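Local coordinates for DNA replication and repair protein RecF (Caldanaerobacter subterraneus subsp. tengcongensis, PDB 5Z69) that binds ATP and probably single-stranded DNA, and as a recombination mediator of the RecFOR pathway serves DNA repair, probably also replication and the SOS response, at residues A[56-59]-A[60-64]; A[67-70]-A[71-74]; A[300-303]-A[304-307]; A[84-87]-A[88-91]. All coordinates share one frame; numbering follows the deposited sequence.

Contact 1: residues A[56-59]-A[60-64]. With AGS (phosphothiophosphoric acid-adenylate ester), chain C.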
# COMPACT_ATOMS: atom_id res chain seq x y z
N GLY A 56 -27.77 -14.46 1.74
CA GLY A 56 -28.20 -14.83 0.41
C GLY A 56 -27.10 -15.48 -0.43
O GLY A 56 -27.17 -15.50 -1.65
N ARG A 57 -26.08 -16.01 0.24
CA ARG A 57 -25.01 -16.72 -0.47
C ARG A 57 -24.31 -17.68 0.48
O ARG A 57 -24.57 -17.67 1.70
CB ARG A 57 -23.98 -15.74 -1.04
CG ARG A 57 -23.21 -15.05 0.05
CD ARG A 57 -22.28 -14.01 -0.53
NE ARG A 57 -21.63 -13.27 0.54
CZ ARG A 57 -20.72 -12.32 0.35
NH1 ARG A 57 -20.34 -12.00 -0.88
NH2 ARG A 57 -20.18 -11.71 1.39
N SER A 58 -23.45 -18.53 -0.09
CA SER A 58 -22.61 -19.46 0.67
C SER A 58 -21.47 -18.71 1.36
O SER A 58 -20.74 -17.97 0.71
CB SER A 58 -22.01 -20.51 -0.27
OG SER A 58 -21.03 -21.30 0.38
N PHE A 59 -21.29 -18.91 2.67
CA PHE A 59 -20.14 -18.31 3.35
C PHE A 59 -18.83 -18.95 2.89
O PHE A 59 -17.76 -18.43 3.15
CB PHE A 59 -20.26 -18.40 4.88
CG PHE A 59 -20.01 -19.78 5.44
CD1 PHE A 59 -18.75 -20.16 5.86
CD2 PHE A 59 -21.06 -20.68 5.60
CE1 PHE A 59 -18.52 -21.43 6.38
CE2 PHE A 59 -20.84 -21.95 6.14
CZ PHE A 59 -19.57 -22.32 6.53
N ARG A 60 -18.91 -20.09 2.23
CA ARG A 60 -17.72 -20.76 1.75
C ARG A 60 -17.30 -20.25 0.37
O ARG A 60 -16.26 -20.64 -0.15
CB ARG A 60 -17.94 -22.26 1.67
CG ARG A 60 -18.21 -22.95 2.98
CD ARG A 60 -19.25 -24.01 2.74
NE ARG A 60 -18.86 -25.28 3.33
CZ ARG A 60 -19.66 -26.33 3.39
NH1 ARG A 60 -20.89 -26.28 2.90
NH2 ARG A 60 -19.21 -27.45 3.95
N GLY A 61 -18.13 -19.38 -0.21
CA GLY A 61 -17.85 -18.85 -1.53
C GLY A 61 -18.31 -19.76 -2.66
O GLY A 61 -17.97 -19.51 -3.82
N SER A 62 -19.09 -20.79 -2.34
CA SER A 62 -19.55 -21.74 -3.37
C SER A 62 -20.62 -21.14 -4.27
O SER A 62 -21.39 -20.30 -3.84
CB SER A 62 -20.11 -23.00 -2.71
OG SER A 62 -19.22 -23.47 -1.72
N LYS A 63 -20.65 -21.57 -5.53
CA LYS A 63 -21.73 -21.19 -6.43
C LYS A 63 -23.02 -21.81 -5.92
O LYS A 63 -23.00 -22.90 -5.36
CB LYS A 63 -21.48 -21.67 -7.87
CG LYS A 63 -20.07 -21.43 -8.40
CD LYS A 63 -19.81 -22.32 -9.61
N MET A 64 -24.13 -21.11 -6.16
CA MET A 64 -25.48 -21.59 -5.84
C MET A 64 -25.74 -23.02 -6.31
O MET A 64 -26.26 -23.83 -5.55
CB MET A 64 -26.52 -20.67 -6.47
CG MET A 64 -26.73 -19.39 -5.72
SD MET A 64 -27.78 -19.72 -4.29
CE MET A 64 -26.65 -19.28 -2.99
PG AGS C . -17.28 -29.29 8.92
S1G AGS C . -17.73 -28.66 10.71
O2G AGS C . -16.13 -30.34 9.01
O3G AGS C . -16.75 -28.05 8.13
PB AGS C . -18.74 -31.46 7.85
O1B AGS C . -19.87 -32.09 8.59
O2B AGS C . -17.40 -32.16 8.16
O3B AGS C . -18.56 -29.90 8.21
PA AGS C . -20.03 -30.87 5.42
O1A AGS C . -21.13 -30.33 6.34
O2A AGS C . -19.24 -29.88 4.61
O3A AGS C . -18.98 -31.70 6.30
O5' AGS C . -20.61 -31.96 4.49
C5' AGS C . -20.27 -31.95 3.13
C4' AGS C . -20.61 -33.33 2.65
O4' AGS C . -21.77 -33.25 1.79
C3' AGS C . -19.51 -33.99 1.83
O3' AGS C . -19.49 -35.39 2.05
C2' AGS C . -19.87 -33.58 0.40
O2' AGS C . -19.43 -34.53 -0.57
C1' AGS C . -21.40 -33.54 0.45
N9 AGS C . -22.00 -32.56 -0.43
C8 AGS C . -21.53 -31.30 -0.72
N7 AGS C . -22.27 -30.64 -1.58
C5 AGS C . -23.30 -31.52 -1.87
C6 AGS C . -24.42 -31.42 -2.72
N6 AGS C . -24.70 -30.34 -3.45
N1 AGS C . -25.24 -32.49 -2.80
C2 AGS C . -24.96 -33.57 -2.07
N3 AGS C . -23.94 -33.78 -1.23
C4 AGS C . -23.14 -32.70 -1.18
O HOH W 1 -22.98 -18.36 -2.94
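Ser58 and Gly61 close a type I beta turn, Gly61 N donating to Ser58 O at 3.1 Å, in the loop that leads out of helix 43-55 of this P-loop ATPase. The serine hydroxyl draws the same turn together: with OG anti to the backbone N (chi1 171°) it accepts from Arg60 N at 3.1 Å, which makes an ST turn, and weakly from Ser62 N at 3.4 Å. A hydroxyl suits this buried place, since it can accept from backbone NH groups and also bond Glu48 OE1 of the helix. At Gly61 phi is positive and a CB would crowd the preceding carbonyl, so glycine is favoured.

Arg60 leaves the turn across Phe59. Its CG lies 3.9 Å from the centroid of the Phe59 ring, 17° off the normal, so an aliphatic CH packs on the aromatic face while the guanidinium lies further out, nearly parallel to the ring plane. NH1 is paired with Glu48 and Asn45, which position the group beside the alpha-phosphate of the nucleotide analogue. The guanidinium turns its edge, at NH2, to AGS O2A, though that bond is weak and NH2 doubtfully placed.

One water bridges the loop, accepting from Ser58 N at 2.9 Å and donating to Ser62 O at 2.7 Å. The bent side chain of Met64 finishes the fold-back, bringing its CE to 3.9 Å from Arg57 CA.

Contact 2: residues A[67-70]-A[71-74]. With AGS (phosphothiophosphoric acid-adenylate ester), chain C.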
# COMPACT_ATOMS: atom_id res chain seq x y z
N LEU A 67 -24.93 -25.89 -4.06
CA LEU A 67 -25.72 -26.18 -2.85
C LEU A 67 -26.90 -27.09 -3.14
O LEU A 67 -27.56 -27.61 -2.20
CB LEU A 67 -26.24 -24.89 -2.21
CG LEU A 67 -25.26 -23.74 -2.00
CD1 LEU A 67 -25.79 -22.79 -0.94
CD2 LEU A 67 -23.91 -24.27 -1.61
N VAL A 68 -27.22 -27.26 -4.41
CA VAL A 68 -28.33 -28.16 -4.76
C VAL A 68 -27.90 -29.61 -4.52
O VAL A 68 -26.81 -30.01 -4.96
CB VAL A 68 -28.80 -28.02 -6.23
CG1 VAL A 68 -29.97 -28.97 -6.50
CG2 VAL A 68 -29.18 -26.58 -6.57
N LYS A 69 -28.72 -30.39 -3.83
CA LYS A 69 -28.49 -31.82 -3.66
C LYS A 69 -28.22 -32.46 -5.03
O LYS A 69 -28.93 -32.15 -5.98
CB LYS A 69 -29.70 -32.48 -2.98
CG LYS A 69 -29.62 -34.00 -2.87
CD LYS A 69 -30.98 -34.56 -2.49
CE LYS A 69 -31.03 -36.08 -2.52
NZ LYS A 69 -32.40 -36.55 -2.13
N PHE A 70 -27.17 -33.28 -5.10
CA PHE A 70 -26.77 -33.94 -6.34
C PHE A 70 -27.97 -34.58 -7.05
O PHE A 70 -28.73 -35.35 -6.46
CB PHE A 70 -25.68 -34.99 -6.08
CG PHE A 70 -24.39 -34.41 -5.52
CD1 PHE A 70 -23.99 -33.13 -5.84
CD2 PHE A 70 -23.60 -35.17 -4.67
CE1 PHE A 70 -22.81 -32.61 -5.32
CE2 PHE A 70 -22.42 -34.65 -4.15
CZ PHE A 70 -22.03 -33.37 -4.47
N ASP A 71 -28.12 -34.22 -8.32
CA ASP A 71 -29.17 -34.72 -9.21
C ASP A 71 -30.57 -34.16 -8.96
O ASP A 71 -31.54 -34.65 -9.54
CB ASP A 71 -29.24 -36.24 -9.17
CG ASP A 71 -28.27 -36.89 -10.12
OD1 ASP A 71 -28.62 -37.95 -10.68
OD2 ASP A 71 -27.17 -36.31 -10.32
N GLU A 72 -30.69 -33.14 -8.12
CA GLU A 72 -32.00 -32.53 -7.93
C GLU A 72 -32.06 -31.27 -8.76
O GLU A 72 -31.07 -30.86 -9.32
CB GLU A 72 -32.26 -32.26 -6.45
CG GLU A 72 -32.32 -33.53 -5.62
CD GLU A 72 -33.47 -34.46 -6.01
OE1 GLU A 72 -33.36 -35.68 -5.73
OE2 GLU A 72 -34.49 -33.99 -6.57
N GLU A 73 -33.22 -30.64 -8.85
CA GLU A 73 -33.33 -29.44 -9.69
C GLU A 73 -33.37 -28.11 -8.92
O GLU A 73 -33.27 -27.04 -9.53
CB GLU A 73 -34.57 -29.55 -10.57
CG GLU A 73 -34.36 -30.50 -11.75
CD GLU A 73 -35.52 -30.49 -12.71
OE1 GLU A 73 -36.65 -30.17 -12.27
OE2 GLU A 73 -35.30 -30.79 -13.90
N TYR A 74 -33.54 -28.19 -7.60
CA TYR A 74 -33.63 -26.99 -6.75
C TYR A 74 -33.21 -27.29 -5.33
O TYR A 74 -33.17 -28.45 -4.91
CB TYR A 74 -35.07 -26.44 -6.70
CG TYR A 74 -36.00 -27.30 -5.86
CD1 TYR A 74 -36.68 -28.39 -6.43
CD2 TYR A 74 -36.19 -27.05 -4.50
CE1 TYR A 74 -37.54 -29.19 -5.66
CE2 TYR A 74 -37.03 -27.83 -3.74
CZ TYR A 74 -37.72 -28.90 -4.32
OH TYR A 74 -38.52 -29.66 -3.53
PG AGS C . -17.28 -29.29 8.92
S1G AGS C . -17.73 -28.66 10.71
O2G AGS C . -16.13 -30.34 9.01
O3G AGS C . -16.75 -28.05 8.13
PB AGS C . -18.74 -31.46 7.85
O1B AGS C . -19.87 -32.09 8.59
O2B AGS C . -17.40 -32.16 8.16
O3B AGS C . -18.56 -29.90 8.21
PA AGS C . -20.03 -30.87 5.42
O1A AGS C . -21.13 -30.33 6.34
O2A AGS C . -19.24 -29.88 4.61
O3A AGS C . -18.98 -31.70 6.30
O5' AGS C . -20.61 -31.96 4.49
C5' AGS C . -20.27 -31.95 3.13
C4' AGS C . -20.61 -33.33 2.65
O4' AGS C . -21.77 -33.25 1.79
C3' AGS C . -19.51 -33.99 1.83
O3' AGS C . -19.49 -35.39 2.05
C2' AGS C . -19.87 -33.58 0.40
O2' AGS C . -19.43 -34.53 -0.57
C1' AGS C . -21.40 -33.54 0.45
N9 AGS C . -22.00 -32.56 -0.43
C8 AGS C . -21.53 -31.30 -0.72
N7 AGS C . -22.27 -30.64 -1.58
C5 AGS C . -23.30 -31.52 -1.87
C6 AGS C . -24.42 -31.42 -2.72
N6 AGS C . -24.70 -30.34 -3.45
N1 AGS C . -25.24 -32.49 -2.80
C2 AGS C . -24.96 -33.57 -2.07
N3 AGS C . -23.94 -33.78 -1.23
C4 AGS C . -23.14 -32.70 -1.18
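Lys69 and Glu72 lie side by side, their side chains pointing the same way. The lysine's CB and CG each pass the methylene CG of Glu72, and CD comes closer to that atom, at 3.6 Å. CE then moves on to the carboxylate, 4.0 Å from Glu72 OE1, and NZ ends 3.8 Å from the same oxygen, a long salt bridge. With CG anti to the backbone N (chi1 175°) and the rest of the chain extended, the aliphatic part runs straight beside Glu72, whose own bend at chi2 brings OE1 over to the ammonium. Replacing Lys69 with an alanine would probably leave the Glu72 carboxylate without this distant counter-charge, and of the lysine's hydrocarbon only CB would remain beside Glu72 CG.

The same two residues end a type II beta turn, closed by Glu72 N donating to Lys69 O at 2.9 Å; Asp71 occupies its third position with the positive phi expected there. The turn and the residue before it present backbone to the adenine: AGS N6 donates to Val68 O at 2.6 Å, nearly straight at 169°, and Phe70 N donates to AGS N1 at 3.1 Å. In one of its two modelled conformers the Phe70 ring lies with a face over the six-membered ring of the adenine. Val68 CG1 rests 3.6 Å from Tyr74 O, where strand 74-83 begins.

Contact 3: residues A[300-303]-A[304-307]; sequences CLKL and SELE
Lys302 and Glu305, one turn apart on helix 291-313, form an i to i+3 salt bridge, NZ lying 2.8 Å from Glu305 OE1. Their side chains reach one another by different conformations. The lysine is coiled: its CG stands beside the backbone N (chi1 -59°), and bends at chi2 and chi3 shorten its reach and set NZ beside the glutamate's tip. The glutamate is extended throughout, with CG anti to the backbone N, and runs straight out alongside it. The ammonium meets OE1 on the syn side, 20° out of the carboxylate plane, with CE close by at 3.3 Å from the same oxygen. Water ties the pair on a second path, donating to Glu305 OE2 at 2.7 Å and accepting weakly from Lys302 NZ.

Both residues are buried, and the long flexible lysine suits a place where a charge must be brought to a mate. Tyr143 OH of helix 137-151 also bonds Glu305 OE1, so this oxygen has two partners. A methionine in place of Lys302 would probably leave the buried Glu305 carboxylate without its counter-charge, though Tyr143 OH could still bond it.

Another side of the helix meets helix 186-222, where Leu303 and Ser304 touch Phe218. Ser304 is short enough to turn back on its own helix: with OG anti to the carbonyl carbon (chi1 -70°), the hydroxyl, itself also hydrogen-bonded with Ser214 OG, donates to Cys300 O at 2.9 Å. Ser304 N donates to that oxygen too, and the two donors arrive from opposite faces of the Cys300 carbonyl plane.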
# COMPACT_ATOMS: atom_id res chain seq x y z
N CYS A 300 -9.75 -11.30 16.86
CA CYS A 300 -10.01 -9.90 17.20
C CYS A 300 -10.81 -9.19 16.11
O CYS A 300 -11.69 -8.39 16.40
CB CYS A 300 -8.68 -9.16 17.42
SG CYS A 300 -7.77 -9.63 18.91
N LEU A 301 -10.45 -9.46 14.86
CA LEU A 301 -11.18 -8.95 13.71
C LEU A 301 -12.67 -9.33 13.78
O LEU A 301 -13.54 -8.49 13.59
CB LEU A 301 -10.56 -9.49 12.43
CG LEU A 301 -11.24 -9.10 11.12
CD1 LEU A 301 -10.91 -7.66 10.77
CD2 LEU A 301 -10.84 -10.06 10.00
N LYS A 302 -12.94 -10.60 14.08
CA LYS A 302 -14.32 -11.10 14.11
C LYS A 302 -15.06 -10.64 15.37
O LYS A 302 -16.25 -10.31 15.32
CB LYS A 302 -14.34 -12.63 14.01
CG LYS A 302 -13.68 -13.20 12.73
CD LYS A 302 -14.44 -12.84 11.45
CE LYS A 302 -15.84 -13.47 11.49
NZ LYS A 302 -16.66 -13.24 10.25
N LEU A 303 -14.35 -10.61 16.49
CA LEU A 303 -14.91 -10.07 17.72
C LEU A 303 -15.34 -8.62 17.50
O LEU A 303 -16.37 -8.19 18.00
CB LEU A 303 -13.90 -10.16 18.88
CG LEU A 303 -13.71 -11.55 19.49
CD1 LEU A 303 -12.66 -11.51 20.59
CD2 LEU A 303 -15.03 -12.09 20.03
N SER A 304 -14.56 -7.89 16.70
CA SER A 304 -14.86 -6.50 16.37
C SER A 304 -16.05 -6.37 15.41
O SER A 304 -16.85 -5.43 15.51
CB SER A 304 -13.64 -5.83 15.76
OG SER A 304 -12.65 -5.64 16.74
N GLU A 305 -16.14 -7.31 14.47
CA GLU A 305 -17.26 -7.35 13.55
C GLU A 305 -18.53 -7.43 14.36
O GLU A 305 -19.47 -6.65 14.18
CB GLU A 305 -17.14 -8.56 12.60
CG GLU A 305 -18.28 -8.67 11.59
CD GLU A 305 -18.27 -9.98 10.84
OE1 GLU A 305 -17.17 -10.54 10.63
OE2 GLU A 305 -19.37 -10.46 10.46
N LEU A 306 -18.54 -8.38 15.29
CA LEU A 306 -19.66 -8.58 16.18
C LEU A 306 -20.01 -7.31 16.96
O LEU A 306 -21.16 -6.87 16.99
CB LEU A 306 -19.35 -9.74 17.12
CG LEU A 306 -20.35 -9.99 18.25
CD1 LEU A 306 -21.75 -10.16 17.70
CD2 LEU A 306 -19.91 -11.21 19.06
N GLU A 307 -19.01 -6.73 17.60
CA GLU A 307 -19.22 -5.54 18.40
C GLU A 307 -19.77 -4.37 17.58
O GLU A 307 -20.75 -3.73 17.97
CB GLU A 307 -17.91 -5.13 19.08
CG GLU A 307 -17.99 -3.79 19.77
CD GLU A 307 -16.72 -3.49 20.55
OE1 GLU A 307 -16.01 -2.54 20.20
OE2 GLU A 307 -16.44 -4.24 21.51
O HOH W 2 -19.92 -13.01 9.86

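Contact 4: residues A[84-87]-A[88-91]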
# COMPACT_ATOMS: atom_id res chain seq x y z
N ALA A 84 -35.74 -7.97 17.19
CA ALA A 84 -36.24 -6.93 18.12
C ALA A 84 -37.64 -6.40 17.78
O ALA A 84 -38.40 -6.02 18.68
CB ALA A 84 -35.26 -5.77 18.19
N ASP A 85 -37.99 -6.36 16.49
CA ASP A 85 -39.27 -5.80 16.07
C ASP A 85 -40.22 -6.86 15.55
O ASP A 85 -41.32 -6.53 15.15
CB ASP A 85 -39.10 -4.74 14.97
CG ASP A 85 -38.41 -3.48 15.47
OD1 ASP A 85 -38.60 -3.12 16.65
OD2 ASP A 85 -37.67 -2.86 14.67
N PHE A 86 -39.80 -8.12 15.53
CA PHE A 86 -40.66 -9.16 14.96
C PHE A 86 -40.77 -10.34 15.88
O PHE A 86 -39.76 -10.98 16.13
CB PHE A 86 -40.12 -9.62 13.59
CG PHE A 86 -40.28 -8.59 12.51
CD1 PHE A 86 -39.34 -7.59 12.37
CD2 PHE A 86 -41.38 -8.61 11.67
CE1 PHE A 86 -39.48 -6.61 11.40
CE2 PHE A 86 -41.53 -7.63 10.70
CZ PHE A 86 -40.56 -6.63 10.56
N TYR A 87 -41.98 -10.61 16.41
CA TYR A 87 -42.22 -11.88 17.08
C TYR A 87 -41.91 -13.03 16.12
O TYR A 87 -41.37 -14.07 16.51
CB TYR A 87 -43.66 -11.98 17.60
CG TYR A 87 -44.10 -13.36 18.09
CD1 TYR A 87 -43.68 -13.86 19.33
CD2 TYR A 87 -44.94 -14.15 17.32
CE1 TYR A 87 -44.09 -15.13 19.75
CE2 TYR A 87 -45.35 -15.40 17.74
CZ TYR A 87 -44.93 -15.88 18.96
OH TYR A 87 -45.36 -17.14 19.36
N GLU A 88 -42.24 -12.85 14.85
CA GLU A 88 -41.87 -13.88 13.87
C GLU A 88 -41.70 -13.30 12.47
O GLU A 88 -42.51 -12.50 12.02
CB GLU A 88 -42.89 -15.02 13.84
CG GLU A 88 -42.44 -16.21 12.97
CD GLU A 88 -43.17 -17.52 13.27
OE1 GLU A 88 -43.79 -18.08 12.34
OE2 GLU A 88 -43.08 -18.02 14.41
N LYS A 89 -40.61 -13.66 11.80
CA LYS A 89 -40.41 -13.26 10.42
C LYS A 89 -40.02 -14.50 9.63
O LYS A 89 -39.09 -15.24 10.02
CB LYS A 89 -39.34 -12.16 10.29
CG LYS A 89 -38.85 -11.90 8.85
CD LYS A 89 -37.81 -10.76 8.79
CE LYS A 89 -38.49 -9.40 8.91
NZ LYS A 89 -37.52 -8.29 9.07
N LYS A 90 -40.76 -14.76 8.56
CA LYS A 90 -40.49 -15.91 7.71
C LYS A 90 -39.52 -15.52 6.60
O LYS A 90 -39.75 -14.56 5.87
CB LYS A 90 -41.79 -16.48 7.10
CG LYS A 90 -41.56 -17.81 6.32
CD LYS A 90 -42.72 -18.19 5.36
CE LYS A 90 -44.04 -18.29 6.07
NZ LYS A 90 -45.12 -18.71 5.13
N ILE A 91 -38.42 -16.25 6.49
CA ILE A 91 -37.47 -15.97 5.43
C ILE A 91 -37.29 -17.21 4.58
O ILE A 91 -36.86 -18.26 5.07
CB ILE A 91 -36.09 -15.53 6.00
CG1 ILE A 91 -36.24 -14.31 6.93
CG2 ILE A 91 -35.07 -15.26 4.84
CD1 ILE A 91 -34.85 -13.86 7.50
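Phe86 and Lys89 meet at the start of strand 86-96, just after the connection of its beta hairpin with strand 74-83, where the chain turns a corner at Tyr87. The side chains of the second segment leave in different directions from there.

Glu88 comes first. Its extended side chain passes the tyrosine obliquely, the carboxylate and ring planes only 11° apart. The two share a partner rather than a bond with each other: Lys11, on strand 9-16 beyond strand 74-83, forms a salt bridge with Glu88 OE2, a hydrogen bond with Tyr87 O and a cation-pi contact with the tyrosine ring. An acidic residue therefore suits this position, beside a lysine already drawn in by a carbonyl and an aromatic ring.

Lys89 follows, and its backbone is paired with Val81 across the hairpin. CG is anti to the backbone N (chi1 167°), which carries the chain straight away from the strand until a bend at chi3 folds its end over the Phe86 ring. Lysine fits twice over, since its methylene and its charge can both use an aromatic face. The ammonium is also hydrogen-bonded to His119 ND1, which gives this largely buried charge a polar mate besides the ring. Lys89 NZ lies 3.9 Å from the Phe86 centroid as a cation-pi contact, while CE sits almost squarely over it, 3.7 Å from the centroid and 6° off the normal.

Overall arrangement
Contacts 1 and 2 follow one another in the loop between helix 43-55 and strand 74-83, and both reach the nucleotide: contact 1 by an arginine near the alpha-phosphate, contact 2 by backbone at the adenine. They touch where Ser62 CB packs 4.2 Å from Leu67 CD2. Contact 1 is partly buried, contact 2 lies at the surface with its charges only loosely paired. Contact 3, the buried one, has its ion pair within a single helix, about 35 Å from contact 2 between centres. Contact 4, partly buried at a hairpin of the antiparallel sheet, relies on an aromatic face; contact 2 leads into the first strand of that hairpin.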